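PDB 7CPX: lovastatin nonaketide synthase, polyketide synthase component from Aspergillus terreus, which builds dihydromonacolin L, the polyketide precursor of lovastatin, by repeated condensation and tailoring of malonyl units in partnership with the separate enzyme LovC. Local coordinates for residues 231-237 with 394-400; 387-392 with 412-418; 2274-2280 with 2320-2326. The protein carries 2 engineered substitutions. One frame throughout, in Å; residues are numbered along the deposited sequence.

Contact 1 of 3, residues 231-237 with 394-400; sequences RSRMWDA and LFDKISP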
loop_
_atom_site.group_PDB
_atom_site.type_symbol
_atom_site.label_atom_id
_atom_site.label_comp_id
_atom_site.label_asym_id
_atom_site.label_seq_id
_atom_site.Cartn_x
_atom_site.Cartn_y
_atom_site.Cartn_z
ATOM N N ARG A 231 -34.817 4.335 -9.145
ATOM C CA ARG A 231 -35.866 3.983 -10.090
ATOM C C ARG A 231 -36.020 5.090 -11.120
ATOM O O ARG A 231 -35.964 6.275 -10.784
ATOM C CB ARG A 231 -37.197 3.737 -9.372
ATOM C CG ARG A 231 -37.156 2.551 -8.429
ATOM C CD ARG A 231 -38.482 2.334 -7.731
ATOM N NE ARG A 231 -38.425 1.208 -6.806
ATOM C CZ ARG A 231 -37.934 1.272 -5.576
ATOM N NH1 ARG A 231 -37.439 2.397 -5.084
ATOM N NH2 ARG A 231 -37.936 0.178 -4.820
ATOM N N SER A 232 -36.214 4.693 -12.375
ATOM C CA SER A 232 -36.394 5.635 -13.478
ATOM C C SER A 232 -37.853 6.071 -13.496
ATOM O O SER A 232 -38.683 5.522 -14.220
ATOM C CB SER A 232 -35.991 5.002 -14.804
ATOM O OG SER A 232 -34.643 4.570 -14.775
ATOM N N ARG A 233 -38.169 7.077 -12.686
ATOM C CA ARG A 233 -39.534 7.587 -12.582
ATOM C C ARG A 233 -39.828 8.419 -13.823
ATOM O O ARG A 233 -39.621 9.633 -13.853
ATOM C CB ARG A 233 -39.709 8.398 -11.306
ATOM C CG ARG A 233 -39.515 7.592 -10.035
ATOM C CD ARG A 233 -39.884 8.402 -8.806
ATOM N NE ARG A 233 -40.695 7.628 -7.874
ATOM C CZ ARG A 233 -40.206 6.813 -6.949
ATOM N NH1 ARG A 233 -38.903 6.640 -6.798
ATOM N NH2 ARG A 233 -41.045 6.154 -6.156
ATOM N N MET A 234 -40.319 7.751 -14.861
ATOM C CA MET A 234 -40.604 8.416 -16.124
ATOM C C MET A 234 -41.654 9.503 -15.934
ATOM O O MET A 234 -42.748 9.241 -15.422
ATOM C CB MET A 234 -41.080 7.389 -17.151
ATOM C CG MET A 234 -41.638 7.986 -18.433
ATOM S SD MET A 234 -42.246 6.719 -19.557
ATOM C CE MET A 234 -43.102 7.730 -20.757
ATOM N N TRP A 235 -41.317 10.721 -16.349
ATOM C CA TRP A 235 -42.230 11.858 -16.402
ATOM C C TRP A 235 -42.896 12.149 -15.063
ATOM O O TRP A 235 -43.900 12.871 -15.021
ATOM C CB TRP A 235 -43.310 11.654 -17.471
ATOM C CG TRP A 235 -42.785 11.531 -18.873
ATOM C CD1 TRP A 235 -41.491 11.334 -19.253
ATOM C CD2 TRP A 235 -43.548 11.604 -20.081
ATOM N NE1 TRP A 235 -41.400 11.277 -20.620
ATOM C CE2 TRP A 235 -42.651 11.440 -21.153
ATOM C CE3 TRP A 235 -44.904 11.789 -20.360
ATOM C CZ2 TRP A 235 -43.065 11.457 -22.481
ATOM C CZ3 TRP A 235 -45.312 11.806 -21.677
ATOM C CH2 TRP A 235 -44.397 11.641 -22.720
ATOM N N ASP A 236 -42.367 11.617 -13.967
ATOM C CA ASP A 236 -42.971 11.804 -12.659
ATOM C C ASP A 236 -42.326 12.978 -11.933
ATOM O O ASP A 236 -41.190 13.369 -12.214
ATOM C CB ASP A 236 -42.833 10.535 -11.819
ATOM C CG ASP A 236 -43.639 10.591 -10.538
ATOM O OD1 ASP A 236 -44.877 10.441 -10.604
ATOM O OD2 ASP A 236 -43.035 10.787 -9.462
ATOM N N ALA A 237 -43.074 13.544 -10.984
ATOM C CA ALA A 237 -42.543 14.636 -10.178
ATOM C C ALA A 237 -41.311 14.212 -9.393
ATOM O O ALA A 237 -40.490 15.066 -9.039
ATOM C CB ALA A 237 -43.617 15.155 -9.224
ATOM N N LEU A 394 -43.521 3.006 -12.125
ATOM C CA LEU A 394 -43.248 4.213 -11.345
ATOM C C LEU A 394 -43.834 5.420 -12.074
ATOM O O LEU A 394 -43.162 6.069 -12.876
ATOM C CB LEU A 394 -41.748 4.394 -11.105
ATOM C CG LEU A 394 -41.035 3.382 -10.204
ATOM C CD1 LEU A 394 -41.871 3.052 -8.972
ATOM C CD2 LEU A 394 -40.684 2.119 -10.971
ATOM N N PHE A 395 -45.102 5.715 -11.786
ATOM C CA PHE A 395 -45.726 6.956 -12.241
ATOM C C PHE A 395 -46.870 7.260 -11.279
ATOM O O PHE A 395 -47.943 6.659 -11.378
ATOM C CB PHE A 395 -46.217 6.843 -13.678
ATOM C CG PHE A 395 -46.914 8.077 -14.174
ATOM C CD1 PHE A 395 -46.191 9.208 -14.508
ATOM C CD2 PHE A 395 -48.290 8.107 -14.303
ATOM C CE1 PHE A 395 -46.827 10.346 -14.962
ATOM C CE2 PHE A 395 -48.934 9.242 -14.757
ATOM C CZ PHE A 395 -48.201 10.364 -15.088
ATOM N N ASP A 396 -46.632 8.190 -10.356
ATOM C CA ASP A 396 -47.623 8.578 -9.364
ATOM C C ASP A 396 -48.160 9.985 -9.564
ATOM O O ASP A 396 -49.340 10.225 -9.303
ATOM C CB ASP A 396 -47.029 8.474 -7.954
ATOM C CG ASP A 396 -46.491 7.089 -7.652
ATOM O OD1 ASP A 396 -47.040 6.107 -8.193
ATOM O OD2 ASP A 396 -45.518 6.984 -6.876
ATOM N N LYS A 397 -47.326 10.915 -10.021
ATOM C CA LYS A 397 -47.749 12.290 -10.244
ATOM C C LYS A 397 -46.984 12.846 -11.432
ATOM O O LYS A 397 -45.752 12.780 -11.463
ATOM C CB LYS A 397 -47.508 13.151 -9.000
ATOM C CG LYS A 397 -47.912 14.607 -9.165
ATOM C CD LYS A 397 -47.881 15.353 -7.838
ATOM C CE LYS A 397 -46.475 15.424 -7.257
ATOM N NZ LYS A 397 -46.443 16.158 -5.962
ATOM N N ILE A 398 -47.717 13.393 -12.403
ATOM C CA ILE A 398 -47.081 13.926 -13.598
ATOM C C ILE A 398 -46.134 15.052 -13.212
ATOM O O ILE A 398 -46.464 15.922 -12.396
ATOM C CB ILE A 398 -48.142 14.409 -14.601
ATOM C CG1 ILE A 398 -47.495 14.761 -15.942
ATOM C CG2 ILE A 398 -48.884 15.615 -14.050
ATOM C CD1 ILE A 398 -46.906 13.573 -16.662
ATOM N N SER A 399 -44.945 15.036 -13.800
ATOM C CA SER A 399 -43.967 16.069 -13.504
ATOM C C SER A 399 -44.501 17.428 -13.952
ATOM O O SER A 399 -45.084 17.538 -15.038
ATOM C CB SER A 399 -42.643 15.768 -14.207
ATOM O OG SER A 399 -41.671 16.752 -13.901
ATOM N N PRO A 400 -44.327 18.483 -13.149
ATOM C CA PRO A 400 -44.788 19.807 -13.593
ATOM C C PRO A 400 -44.172 20.240 -14.908
ATOM O O PRO A 400 -44.837 20.914 -15.705
ATOM C CB PRO A 400 -44.366 20.731 -12.441
ATOM C CG PRO A 400 -44.233 19.838 -11.260
ATOM C CD PRO A 400 -43.751 18.528 -11.795
#
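Leu394 lies across the aliphatic parts of two arginines: its CD1 is 3.7 Å from CD of Arg231, and its CB is 4.0 Å from CG of Arg233. Long arginine side chains suit this partly exposed edge, since their methylenes cover the leucine; the guanidinium of Arg231 reaches Asp39 in a salt bridge. Further along, contact passes from side chains to backbone. A type II turn from Arg233 to Asp236 brings the carboxylate of Asp236 up to the chain at 395-397, where OD1 of Asp236 accepts hydrogen bonds from N of Asp396 (2.9 Å) and N of Lys397 (2.6 Å). Aspartate fits here because its short side chain can offer one oxygen to two successive amides, while OD2 turns back to the amide of Gly238. Next to it a single beta bridge pairs Asp236 with Ile398: Ser399 N donates to Trp235 O over 2.7 Å, and Ala237 N to Lys397 O over 2.8 Å. Ala237, with only a methyl group, fits close to this pairing, its CB 3.5 Å from CE of Lys397. The ring of Phe395 presents its edge to the carbonyl oxygens of Met234 and Trp235, with CD1 3.6 Å from Met234 O. Trp235 sends its indole the other way, onto helix 327-339, about 7 Å from the side chain of His320, and the side chain of Met234 lies about 9 Å from that of His367. Two irregular loops, one from each half of the ketosynthase, are thus stitched together beside the predicted catalytic histidines of a thiolase-type fold.

Contact 2 of 3, residues 387-392 with 412-418; sequences GVIPPN and PTEATQW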
loop_
_atom_site.group_PDB
_atom_site.type_symbol
_atom_site.label_atom_id
_atom_site.label_comp_id
_atom_site.label_asym_id
_atom_site.label_seq_id
_atom_site.Cartn_x
_atom_site.Cartn_y
_atom_site.Cartn_z
ATOM N N GLY A 387 -51.903 -6.768 -28.200
ATOM C CA GLY A 387 -52.953 -5.778 -28.076
ATOM C C GLY A 387 -53.122 -5.215 -26.687
ATOM O O GLY A 387 -54.200 -4.715 -26.360
ATOM N N VAL A 388 -52.086 -5.285 -25.858
ATOM C CA VAL A 388 -52.123 -4.777 -24.493
ATOM C C VAL A 388 -51.069 -3.690 -24.363
ATOM O O VAL A 388 -49.902 -3.906 -24.712
ATOM C CB VAL A 388 -51.880 -5.896 -23.463
ATOM C CG1 VAL A 388 -51.811 -5.318 -22.059
ATOM C CG2 VAL A 388 -52.968 -6.952 -23.559
ATOM N N ILE A 389 -51.477 -2.530 -23.864
ATOM C CA ILE A 389 -50.545 -1.438 -23.599
ATOM C C ILE A 389 -49.979 -1.639 -22.198
ATOM O O ILE A 389 -50.682 -1.390 -21.209
ATOM C CB ILE A 389 -51.228 -0.070 -23.749
ATOM C CG1 ILE A 389 -51.527 0.194 -25.228
ATOM C CG2 ILE A 389 -50.349 1.025 -23.163
ATOM C CD1 ILE A 389 -52.176 1.531 -25.511
ATOM N N PRO A 390 -48.731 -2.083 -22.060
ATOM C CA PRO A 390 -48.208 -2.362 -20.729
ATOM C C PRO A 390 -48.127 -1.093 -19.905
ATOM O O PRO A 390 -47.919 0.008 -20.447
ATOM C CB PRO A 390 -46.815 -2.944 -21.011
ATOM C CG PRO A 390 -46.456 -2.432 -22.353
ATOM C CD PRO A 390 -47.736 -2.356 -23.109
ATOM N N PRO A 391 -48.286 -1.197 -18.591
ATOM C CA PRO A 391 -48.245 -0.014 -17.730
ATOM C C PRO A 391 -46.811 0.385 -17.400
ATOM O O PRO A 391 -45.844 -0.228 -17.846
ATOM C CB PRO A 391 -48.997 -0.473 -16.483
ATOM C CG PRO A 391 -48.710 -1.928 -16.407
ATOM C CD PRO A 391 -48.618 -2.413 -17.828
ATOM N N ASN A 392 -46.694 1.441 -16.600
ATOM C CA ASN A 392 -45.419 1.914 -16.080
ATOM C C ASN A 392 -45.452 1.815 -14.565
ATOM O O ASN A 392 -46.354 2.360 -13.921
ATOM C CB ASN A 392 -45.146 3.352 -16.521
ATOM C CG ASN A 392 -45.059 3.489 -18.024
ATOM O OD1 ASN A 392 -43.982 3.699 -18.581
ATOM N ND2 ASN A 392 -46.197 3.352 -18.693
ATOM N N PRO A 412 -49.710 4.854 -19.079
ATOM C CA PRO A 412 -50.592 3.813 -18.530
ATOM C C PRO A 412 -50.083 3.314 -17.186
ATOM O O PRO A 412 -48.949 2.846 -17.071
ATOM C CB PRO A 412 -50.548 2.715 -19.596
ATOM C CG PRO A 412 -49.218 2.885 -20.235
ATOM C CD PRO A 412 -48.952 4.363 -20.243
ATOM N N THR A 413 -50.930 3.423 -16.165
ATOM C CA THR A 413 -50.656 2.838 -14.861
ATOM C C THR A 413 -51.246 1.443 -14.718
ATOM O O THR A 413 -51.054 0.807 -13.677
ATOM C CB THR A 413 -51.204 3.741 -13.750
ATOM O OG1 THR A 413 -52.614 3.917 -13.928
ATOM C CG2 THR A 413 -50.517 5.098 -13.778
ATOM N N GLU A 414 -51.955 0.960 -15.735
ATOM C CA GLU A 414 -52.571 -0.357 -15.713
ATOM C C GLU A 414 -52.431 -0.986 -17.089
ATOM O O GLU A 414 -52.216 -0.296 -18.089
ATOM C CB GLU A 414 -54.050 -0.281 -15.317
ATOM C CG GLU A 414 -54.309 0.458 -14.017
ATOM C CD GLU A 414 -55.785 0.563 -13.693
ATOM O OE1 GLU A 414 -56.606 0.064 -14.492
ATOM O OE2 GLU A 414 -56.126 1.145 -12.643
ATOM N N ALA A 415 -52.560 -2.307 -17.135
ATOM C CA ALA A 415 -52.494 -3.028 -18.403
ATOM C C ALA A 415 -53.743 -2.687 -19.200
ATOM O O ALA A 415 -54.816 -3.253 -18.977
ATOM C CB ALA A 415 -52.377 -4.528 -18.163
ATOM N N THR A 416 -53.603 -1.756 -20.135
ATOM C CA THR A 416 -54.730 -1.197 -20.865
ATOM C C THR A 416 -54.871 -1.870 -22.221
ATOM O O THR A 416 -53.885 -2.068 -22.937
ATOM C CB THR A 416 -54.556 0.311 -21.053
ATOM O OG1 THR A 416 -54.326 0.931 -19.782
ATOM C CG2 THR A 416 -55.793 0.916 -21.691
ATOM N N GLN A 417 -56.106 -2.220 -22.568
ATOM C CA GLN A 417 -56.381 -2.780 -23.881
ATOM C C GLN A 417 -56.096 -1.744 -24.960
ATOM O O GLN A 417 -56.218 -0.535 -24.742
ATOM C CB GLN A 417 -57.831 -3.250 -23.968
ATOM C CG GLN A 417 -58.185 -3.928 -25.281
ATOM C CD GLN A 417 -59.599 -4.470 -25.292
ATOM O OE1 GLN A 417 -60.332 -4.346 -24.311
ATOM N NE2 GLN A 417 -59.991 -5.077 -26.406
ATOM N N TRP A 418 -55.709 -2.226 -26.132
ATOM C CA TRP A 418 -55.300 -1.322 -27.193
ATOM C C TRP A 418 -56.475 -0.440 -27.611
ATOM O O TRP A 418 -57.615 -0.916 -27.676
ATOM C CB TRP A 418 -54.779 -2.105 -28.397
ATOM C CG TRP A 418 -53.747 -1.362 -29.176
ATOM C CD1 TRP A 418 -53.955 -0.552 -30.250
ATOM C CD2 TRP A 418 -52.336 -1.355 -28.936
ATOM N NE1 TRP A 418 -52.762 -0.044 -30.699
ATOM C CE2 TRP A 418 -51.752 -0.522 -29.908
ATOM C CE3 TRP A 418 -51.511 -1.975 -27.996
ATOM C CZ2 TRP A 418 -50.381 -0.293 -29.965
ATOM C CZ3 TRP A 418 -50.153 -1.747 -28.055
ATOM C CH2 TRP A 418 -49.600 -0.913 -29.032
#
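Two short antiparallel strands, 388-389 and 416-417, meet with their side chains divided between two faces. On the face of Ile389 and Thr416, the branched isoleucine is the main bump. Its CG2 rests 3.6 Å from CG of Pro412, its CG1 is 3.5 Å from CE3 of Trp418, and CD1 lies over one face of that indole, so that Ile389 fills the hollow between the proline ring and the tryptophan. Phe316 and Phe357 of the underlying sheet touch this isoleucine as well, which makes a compact apolar side chain fitting. On the face of Val388 and Gln417 the relief is shallower: Val388 CG1 reaches Ala415 CB at 4.0 Å. Gly387, the first residue beyond helix 369-386, has a positive phi, which favours glycine, and passes the chain into the strand. The backbones are held by Ile389 N to Thr416 O (2.6 Å), Thr416 N to Ile389 O (3.1 Å) and Trp418 N to Gly387 O (2.9 Å). Past the strand, Pro391 wedges its CB against the bend at 413-414, 3.4 Å from N of Glu414. Asn392 then grips Pro412 O twice, through its backbone N at 2.7 Å and its ND2 at 3.2 Å, a pairing that an amide side chain is well suited to make. The whole is a small two-stranded antiparallel ribbon packed against the core sheet of the ketosynthase's thiolase-type fold.

Contact 3 of 3, residues 2274-2280 with 2320-2326; sequences HEKFSDP and QRVASGL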
loop_
_atom_site.group_PDB
_atom_site.type_symbol
_atom_site.label_atom_id
_atom_site.label_comp_id
_atom_site.label_asym_id
_atom_site.label_seq_id
_atom_site.Cartn_x
_atom_site.Cartn_y
_atom_site.Cartn_z
ATOM N N HIS A 2274 10.560 49.979 53.180
ATOM C CA HIS A 2274 11.903 50.530 53.068
ATOM C C HIS A 2274 12.484 50.817 54.444
ATOM O O HIS A 2274 13.625 50.444 54.736
ATOM C CB HIS A 2274 11.867 51.799 52.216
ATOM C CG HIS A 2274 13.185 52.500 52.109
ATOM N ND1 HIS A 2274 14.310 51.897 51.590
ATOM C CD2 HIS A 2274 13.555 53.758 52.446
ATOM C CE1 HIS A 2274 15.317 52.751 51.617
ATOM N NE2 HIS A 2274 14.885 53.887 52.133
ATOM N N GLU A 2275 11.700 51.455 55.319
ATOM C CA GLU A 2275 12.171 51.704 56.676
ATOM C C GLU A 2275 12.521 50.399 57.376
ATOM O O GLU A 2275 13.485 50.336 58.150
ATOM C CB GLU A 2275 11.113 52.471 57.465
ATOM C CG GLU A 2275 10.888 53.892 56.978
ATOM C CD GLU A 2275 9.736 54.576 57.685
ATOM O OE1 GLU A 2275 9.112 53.940 58.560
ATOM O OE2 GLU A 2275 9.453 55.750 57.364
ATOM N N LYS A 2276 11.747 49.343 57.117
ATOM C CA LYS A 2276 12.040 48.043 57.706
ATOM C C LYS A 2276 13.261 47.382 57.081
ATOM O O LYS A 2276 13.876 46.521 57.718
ATOM C CB LYS A 2276 10.832 47.116 57.563
ATOM C CG LYS A 2276 9.638 47.485 58.438
ATOM C CD LYS A 2276 9.968 47.468 59.929
ATOM C CE LYS A 2276 10.493 46.114 60.390
ATOM N NZ LYS A 2276 10.772 46.090 61.851
ATOM N N PHE A 2277 13.622 47.757 55.857
ATOM C CA PHE A 2277 14.737 47.147 55.142
ATOM C C PHE A 2277 15.639 48.210 54.531
ATOM O O PHE A 2277 16.175 48.038 53.433
ATOM C CB PHE A 2277 14.232 46.193 54.061
ATOM C CG PHE A 2277 13.449 45.029 54.597
ATOM C CD1 PHE A 2277 14.094 43.882 55.022
ATOM C CD2 PHE A 2277 12.069 45.081 54.671
ATOM C CE1 PHE A 2277 13.378 42.809 55.514
ATOM C CE2 PHE A 2277 11.347 44.013 55.162
ATOM C CZ PHE A 2277 12.002 42.874 55.584
ATOM N N SER A 2278 15.830 49.323 55.235
ATOM C CA SER A 2278 16.694 50.399 54.767
ATOM C C SER A 2278 18.129 50.260 55.262
ATOM O O SER A 2278 18.938 51.167 55.037
ATOM C CB SER A 2278 16.136 51.756 55.203
ATOM O OG SER A 2278 15.805 51.751 56.580
ATOM N N ASP A 2279 18.463 49.154 55.924
ATOM C CA ASP A 2279 19.796 48.973 56.475
ATOM C C ASP A 2279 20.639 48.164 55.500
ATOM O O ASP A 2279 20.390 46.960 55.337
ATOM C CB ASP A 2279 19.725 48.264 57.827
ATOM C CG ASP A 2279 21.085 48.115 58.480
ATOM O OD1 ASP A 2279 22.072 48.652 57.936
ATOM O OD2 ASP A 2279 21.167 47.456 59.538
ATOM N N PRO A 2280 21.633 48.760 54.831
ATOM C CA PRO A 2280 22.509 47.958 53.966
ATOM C C PRO A 2280 23.508 47.112 54.733
ATOM O O PRO A 2280 24.040 46.147 54.165
ATOM C CB PRO A 2280 23.220 49.013 53.110
ATOM C CG PRO A 2280 23.245 50.225 53.970
ATOM C CD PRO A 2280 21.977 50.193 54.781
ATOM N N GLN A 2320 16.112 55.924 44.907
ATOM C CA GLN A 2320 16.841 56.417 46.069
ATOM C C GLN A 2320 17.295 55.284 46.977
ATOM O O GLN A 2320 18.249 55.462 47.742
ATOM C CB GLN A 2320 15.974 57.403 46.854
ATOM C CG GLN A 2320 14.765 56.782 47.528
ATOM C CD GLN A 2320 14.887 56.772 49.036
ATOM O OE1 GLN A 2320 15.146 55.734 49.645
ATOM N NE2 GLN A 2320 14.697 57.934 49.651
ATOM N N ARG A 2321 16.634 54.129 46.908
ATOM C CA ARG A 2321 17.062 52.959 47.660
ATOM C C ARG A 2321 18.304 52.339 47.038
ATOM O O ARG A 2321 19.206 51.891 47.755
ATOM C CB ARG A 2321 15.911 51.954 47.717
ATOM C CG ARG A 2321 16.229 50.661 48.423
ATOM C CD ARG A 2321 14.987 49.811 48.606
ATOM N NE ARG A 2321 15.331 48.456 49.013
ATOM C CZ ARG A 2321 15.547 48.083 50.267
ATOM N NH1 ARG A 2321 15.435 48.937 51.271
ATOM N NH2 ARG A 2321 15.890 46.825 50.520
ATOM N N VAL A 2322 18.365 52.304 45.706
ATOM C CA VAL A 2322 19.595 51.898 45.036
ATOM C C VAL A 2322 20.705 52.900 45.320
ATOM O O VAL A 2322 21.850 52.520 45.592
ATOM C CB VAL A 2322 19.356 51.733 43.525
ATOM C CG1 VAL A 2322 20.682 51.661 42.786
ATOM C CG2 VAL A 2322 18.534 50.489 43.265
ATOM N N ALA A 2323 20.386 54.195 45.263
ATOM C CA ALA A 2323 21.365 55.217 45.611
ATOM C C ALA A 2323 21.831 55.084 47.053
ATOM O O ALA A 2323 22.911 55.579 47.392
ATOM C CB ALA A 2323 20.775 56.607 45.381
ATOM N N SER A 2324 21.044 54.432 47.903
ATOM C CA SER A 2324 21.404 54.205 49.294
ATOM C C SER A 2324 22.188 52.916 49.495
ATOM O O SER A 2324 22.502 52.571 50.639
ATOM C CB SER A 2324 20.144 54.180 50.165
ATOM O OG SER A 2324 19.429 55.397 50.059
ATOM N N GLY A 2325 22.507 52.198 48.422
ATOM C CA GLY A 2325 23.230 50.949 48.538
ATOM C C GLY A 2325 22.364 49.735 48.769
ATOM O O GLY A 2325 22.868 48.716 49.256
ATOM N N LEU A 2326 21.078 49.806 48.438
ATOM C CA LEU A 2326 20.130 48.730 48.684
ATOM C C LEU A 2326 19.503 48.287 47.370
ATOM O O LEU A 2326 19.151 49.119 46.529
ATOM C CB LEU A 2326 19.039 49.183 49.654
ATOM C CG LEU A 2326 19.513 49.616 51.039
ATOM C CD1 LEU A 2326 18.522 50.590 51.651
ATOM C CD2 LEU A 2326 19.703 48.411 51.940
#
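This is a surface contact between the C-terminal ends of two helices, 2256-2276 and 2305-2323, and the turns that follow them. Arg2321 supplies its polar centre. Arg2321 NH1 donates a very short hydrogen bond to Phe2277 O (2.5 Å) and another to His2274 ND1 (3.2 Å), while the bond from NH2 to Phe2277 O is weak. Arginine suits the place because the planar guanidinium can serve both a ring nitrogen and the carbonyl of Phe2277, the first residue past the helix; its NE is hydrogen-bonded to Ala2327 O. Both helices flank the parallel sheet of the ketoreductase's Rossmann-type fold, and each leads on to a strand, 2288-2294 or 2329-2333. A Schellman motif closes the second helix: Gly2325 N donates to Val2322 O, and Leu2326 N to Arg2321 O; a CB on Gly2325 would jam against the preceding carbonyl oxygen, which calls for glycine. The turn directs Leu2326 toward Pro2280, CD2 of Leu2326 to CB of Pro2280 being 3.8 Å. CD1 of Leu2326 lies 3.9 Å from CE1 of His2274.

How the contacts relate
Contacts 1 and 2 belong to the same ketosynthase, their centres about 17 Å apart, and their segments alternate along the chain. They touch directly: Met234 SD lies 3.6 Å from Asn392 OD1, and Phe395 CD2 3.8 Å from Thr413 CG2. Both are partly buried, but contact 1 joins irregular loops and divides its hydrogen bonds evenly between backbone pairs and a carboxylate, whereas contact 2 is a short two-stranded antiparallel pairing, bonded mostly backbone to backbone, with an apolar face. Contact 3 is a surface contact in the ketoreductase, on the opposite side of the chain's centre, with its centre about 97 Å from that of contact 1. There helix ends meet, and an arginine side chain supplies every hydrogen bond between the segments.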